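Alpha/beta hydrolase (Enterobacter asburiae, PDB 6KMO) probably hydrolyses ester bonds as a bacterial esterase or lipase of the alpha/beta hydrolase fold. Local coordinates at residues Q63-V73 with T117-R127. The protein carries 2 engineered substitutions. Sequence-based numbering, arbitrary orientation.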
# COMPACT_ATOMS: atom_id res chain seq x y z
N GLN A 63 -3.98 -21.85 -12.09
CA GLN A 63 -3.00 -21.81 -11.02
C GLN A 63 -1.98 -22.93 -11.10
O GLN A 63 -0.90 -22.83 -10.50
CB GLN A 63 -3.73 -21.88 -9.66
CG GLN A 63 -4.66 -20.72 -9.39
CD GLN A 63 -3.94 -19.41 -9.37
OE1 GLN A 63 -3.64 -18.82 -10.40
NE2 GLN A 63 -3.61 -18.97 -8.17
N GLN A 64 -2.28 -23.98 -11.85
CA GLN A 64 -1.43 -25.16 -11.87
C GLN A 64 -0.07 -24.86 -12.49
O GLN A 64 0.06 -24.04 -13.39
CB GLN A 64 -2.14 -26.25 -12.68
CG GLN A 64 -1.44 -27.61 -12.68
CD GLN A 64 -0.35 -27.73 -13.73
OE1 GLN A 64 -0.32 -27.01 -14.74
NE2 GLN A 64 0.59 -28.64 -13.46
N GLY A 65 0.94 -25.53 -11.96
CA GLY A 65 2.25 -25.51 -12.59
C GLY A 65 3.10 -24.31 -12.27
O GLY A 65 4.09 -24.06 -12.96
N ALA A 66 2.74 -23.56 -11.25
CA ALA A 66 3.46 -22.35 -10.90
C ALA A 66 4.67 -22.68 -10.05
O ALA A 66 4.66 -23.63 -9.26
CB ALA A 66 2.53 -21.42 -10.11
N LYS A 67 5.72 -21.88 -10.21
CA LYS A 67 6.88 -21.97 -9.33
C LYS A 67 6.48 -21.52 -7.93
O LYS A 67 5.90 -20.45 -7.76
CB LYS A 67 7.99 -21.06 -9.88
CG LYS A 67 9.22 -20.95 -8.98
CD LYS A 67 10.01 -19.67 -9.27
CE LYS A 67 11.52 -19.84 -9.02
NZ LYS A 67 12.36 -18.92 -9.85
N LEU A 68 6.79 -22.35 -6.94
CA LEU A 68 6.48 -22.02 -5.55
C LEU A 68 7.74 -21.59 -4.83
O LEU A 68 8.77 -22.26 -4.94
CB LEU A 68 5.90 -23.24 -4.85
CG LEU A 68 4.56 -23.75 -5.40
CD1 LEU A 68 4.06 -24.90 -4.59
CD2 LEU A 68 3.52 -22.63 -5.43
N PRO A 69 7.70 -20.48 -4.10
CA PRO A 69 8.87 -20.09 -3.32
C PRO A 69 9.04 -21.03 -2.14
O PRO A 69 8.07 -21.63 -1.65
CB PRO A 69 8.53 -18.66 -2.86
CG PRO A 69 7.06 -18.68 -2.75
CD PRO A 69 6.56 -19.58 -3.87
N PRO A 70 10.27 -21.19 -1.64
CA PRO A 70 10.51 -22.16 -0.58
C PRO A 70 9.68 -21.90 0.68
O PRO A 70 9.60 -20.77 1.17
CB PRO A 70 12.01 -22.02 -0.30
CG PRO A 70 12.57 -21.52 -1.59
CD PRO A 70 11.52 -20.61 -2.15
N ALA A 71 9.12 -22.97 1.23
CA ALA A 71 8.35 -22.96 2.47
C ALA A 71 8.15 -24.40 2.90
O ALA A 71 8.33 -25.33 2.10
CB ALA A 71 6.99 -22.28 2.28
N GLN A 72 7.75 -24.58 4.15
CA GLN A 72 7.41 -25.89 4.69
C GLN A 72 5.89 -26.02 4.77
O GLN A 72 5.21 -25.11 5.27
CB GLN A 72 7.92 -26.02 6.12
CG GLN A 72 9.40 -25.87 6.36
CD GLN A 72 9.72 -25.87 7.84
OE1 GLN A 72 8.89 -26.23 8.68
NE2 GLN A 72 10.94 -25.46 8.18
N VAL A 73 5.36 -27.14 4.31
CA VAL A 73 3.92 -27.40 4.33
C VAL A 73 3.64 -28.69 5.09
O VAL A 73 4.31 -29.72 4.85
CB VAL A 73 3.32 -27.45 2.92
CG1 VAL A 73 1.83 -27.72 3.00
CG2 VAL A 73 3.61 -26.16 2.17
N THR A 117 -4.68 -24.12 -5.26
CA THR A 117 -4.86 -22.89 -6.02
C THR A 117 -4.28 -21.68 -5.29
O THR A 117 -3.83 -20.72 -5.93
CB THR A 117 -6.33 -22.60 -6.33
OG1 THR A 117 -7.12 -22.57 -5.14
CG2 THR A 117 -6.92 -23.58 -7.34
N HIS A 118 -4.32 -21.67 -3.96
CA HIS A 118 -3.87 -20.53 -3.17
C HIS A 118 -2.47 -20.69 -2.59
O HIS A 118 -1.99 -19.78 -1.91
CB HIS A 118 -4.86 -20.28 -2.02
CG HIS A 118 -6.13 -19.62 -2.49
ND1 HIS A 118 -7.00 -20.22 -3.37
CD2 HIS A 118 -6.65 -18.40 -2.22
CE1 HIS A 118 -8.00 -19.40 -3.62
NE2 HIS A 118 -7.81 -18.29 -2.93
N GLU A 119 -1.78 -21.80 -2.90
CA GLU A 119 -0.53 -22.10 -2.22
C GLU A 119 0.55 -21.06 -2.46
O GLU A 119 1.27 -20.67 -1.54
CB GLU A 119 -0.03 -23.50 -2.60
CG GLU A 119 1.25 -23.85 -1.87
CD GLU A 119 1.65 -25.29 -1.98
OE1 GLU A 119 1.07 -26.01 -2.83
OE2 GLU A 119 2.52 -25.71 -1.18
N ARG A 120 0.70 -20.57 -3.70
CA ARG A 120 1.76 -19.60 -3.96
C ARG A 120 1.53 -18.32 -3.16
O ARG A 120 2.46 -17.79 -2.53
CB ARG A 120 1.85 -19.32 -5.45
CG ARG A 120 3.15 -18.64 -5.85
CD ARG A 120 2.90 -17.42 -6.70
NE ARG A 120 2.50 -16.26 -5.90
CZ ARG A 120 1.38 -15.56 -6.05
NH1 ARG A 120 0.44 -15.88 -6.91
NH2 ARG A 120 1.23 -14.49 -5.28
N LEU A 121 0.29 -17.83 -3.17
CA LEU A 121 -0.07 -16.65 -2.38
C LEU A 121 0.19 -16.88 -0.91
O LEU A 121 0.75 -16.02 -0.23
CB LEU A 121 -1.55 -16.33 -2.62
CG LEU A 121 -2.21 -15.31 -1.69
CD1 LEU A 121 -1.50 -13.96 -1.71
CD2 LEU A 121 -3.69 -15.14 -2.07
N ILE A 122 -0.24 -18.03 -0.38
CA ILE A 122 -0.03 -18.30 1.04
C ILE A 122 1.46 -18.31 1.37
O ILE A 122 1.89 -17.72 2.36
CB ILE A 122 -0.71 -19.62 1.45
CG1 ILE A 122 -2.23 -19.49 1.30
CG2 ILE A 122 -0.34 -19.97 2.88
CD1 ILE A 122 -2.93 -20.82 1.28
N ARG A 123 2.25 -19.00 0.55
CA ARG A 123 3.68 -19.04 0.79
C ARG A 123 4.29 -17.64 0.75
O ARG A 123 5.17 -17.32 1.56
CB ARG A 123 4.37 -19.96 -0.22
CG ARG A 123 4.12 -21.45 -0.01
CD ARG A 123 4.80 -22.24 -1.10
NE ARG A 123 4.67 -23.68 -0.95
CZ ARG A 123 5.67 -24.56 -1.06
NH1 ARG A 123 6.91 -24.15 -1.27
NH2 ARG A 123 5.40 -25.85 -0.94
N ASP A 124 3.85 -16.80 -0.19
CA ASP A 124 4.38 -15.44 -0.26
C ASP A 124 4.09 -14.69 1.04
O ASP A 124 4.94 -13.94 1.54
CB ASP A 124 3.75 -14.68 -1.43
CG ASP A 124 4.30 -15.06 -2.77
OD1 ASP A 124 5.35 -15.73 -2.87
OD2 ASP A 124 3.66 -14.67 -3.78
N LEU A 125 2.89 -14.84 1.59
CA LEU A 125 2.54 -14.13 2.82
C LEU A 125 3.30 -14.66 4.02
O LEU A 125 3.69 -13.90 4.91
CB LEU A 125 1.03 -14.23 3.05
CG LEU A 125 0.13 -13.46 2.05
CD1 LEU A 125 -1.29 -13.98 2.14
CD2 LEU A 125 0.20 -11.96 2.29
N VAL A 126 3.49 -15.98 4.08
CA VAL A 126 4.30 -16.59 5.13
C VAL A 126 5.72 -16.07 5.07
O VAL A 126 6.30 -15.67 6.09
CB VAL A 126 4.23 -18.11 4.99
CG1 VAL A 126 5.32 -18.79 5.85
CG2 VAL A 126 2.85 -18.61 5.37
N ARG A 127 6.31 -16.04 3.88
CA ARG A 127 7.70 -15.59 3.76
C ARG A 127 7.84 -14.12 4.13
O ARG A 127 8.81 -13.74 4.80
CB ARG A 127 8.17 -15.86 2.33
CG ARG A 127 8.38 -17.34 2.06
CD ARG A 127 8.45 -17.63 0.57
NE ARG A 127 9.51 -16.86 -0.05
CZ ARG A 127 10.79 -17.21 -0.03
NH1 ARG A 127 11.17 -18.35 0.53
NH2 ARG A 127 11.69 -16.42 -0.60
O HOH W 1 9.54 -25.63 -0.85
O HOH W 2 7.94 -27.58 0.52
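The guanidinium of R123 is sandwiched between L68, with CB over one face and CD1 on the same side but offset toward the rim, and A71 CB over the other. At its edge, and in its plane, NH1 donates to P69 O at 2.8 Å. Farther round the rim, NE and NH2 both grip E119 OE2 side-on, from one face of the carboxylate, in a salt bridge one helical turn back. R123 runs extended from CG to NE (chi3 177°), which carries the charged end past P69 to this carbonyl. With P69 O at NH1 and E119 OE2 at NE and NH2, the rotation of the group is largely fixed; water 1 also links NH1 to A71 O. V73 CG2 closes in obliquely, 3.6 Å from R123 NH2.

The R127 guanidinium carries P69 CB and P70 CD over one face. A bend at chi3 turns the group over the two prolines, where NH1 meets a lone pair of P70 O at 3.0 Å in the carbonyl plane. Two successive proline carbonyls are thus each taken by an arginine one turn apart on the helix. The P69 ring sits on the helix surface among R120, R123, D124 and R127, with CG 3.4 Å from D124 OD1, while L68 CD2 packs on R120 CB at 3.7 Å. R120 in turn binds D124 OD2 through NE and NH2, and its NH1 reaches N313.

At the other end, Q63 NE2 donates to T117 O at 2.9 Å, nearly straight (161°); the same amide is bonded to N313 and L311, so it ties three chain segments together.

Thus the connection from helix 52-63 to edge strand 71-80 is strapped along helix 115-129, which packs against the central mixed sheet of the alpha/beta hydrolase fold.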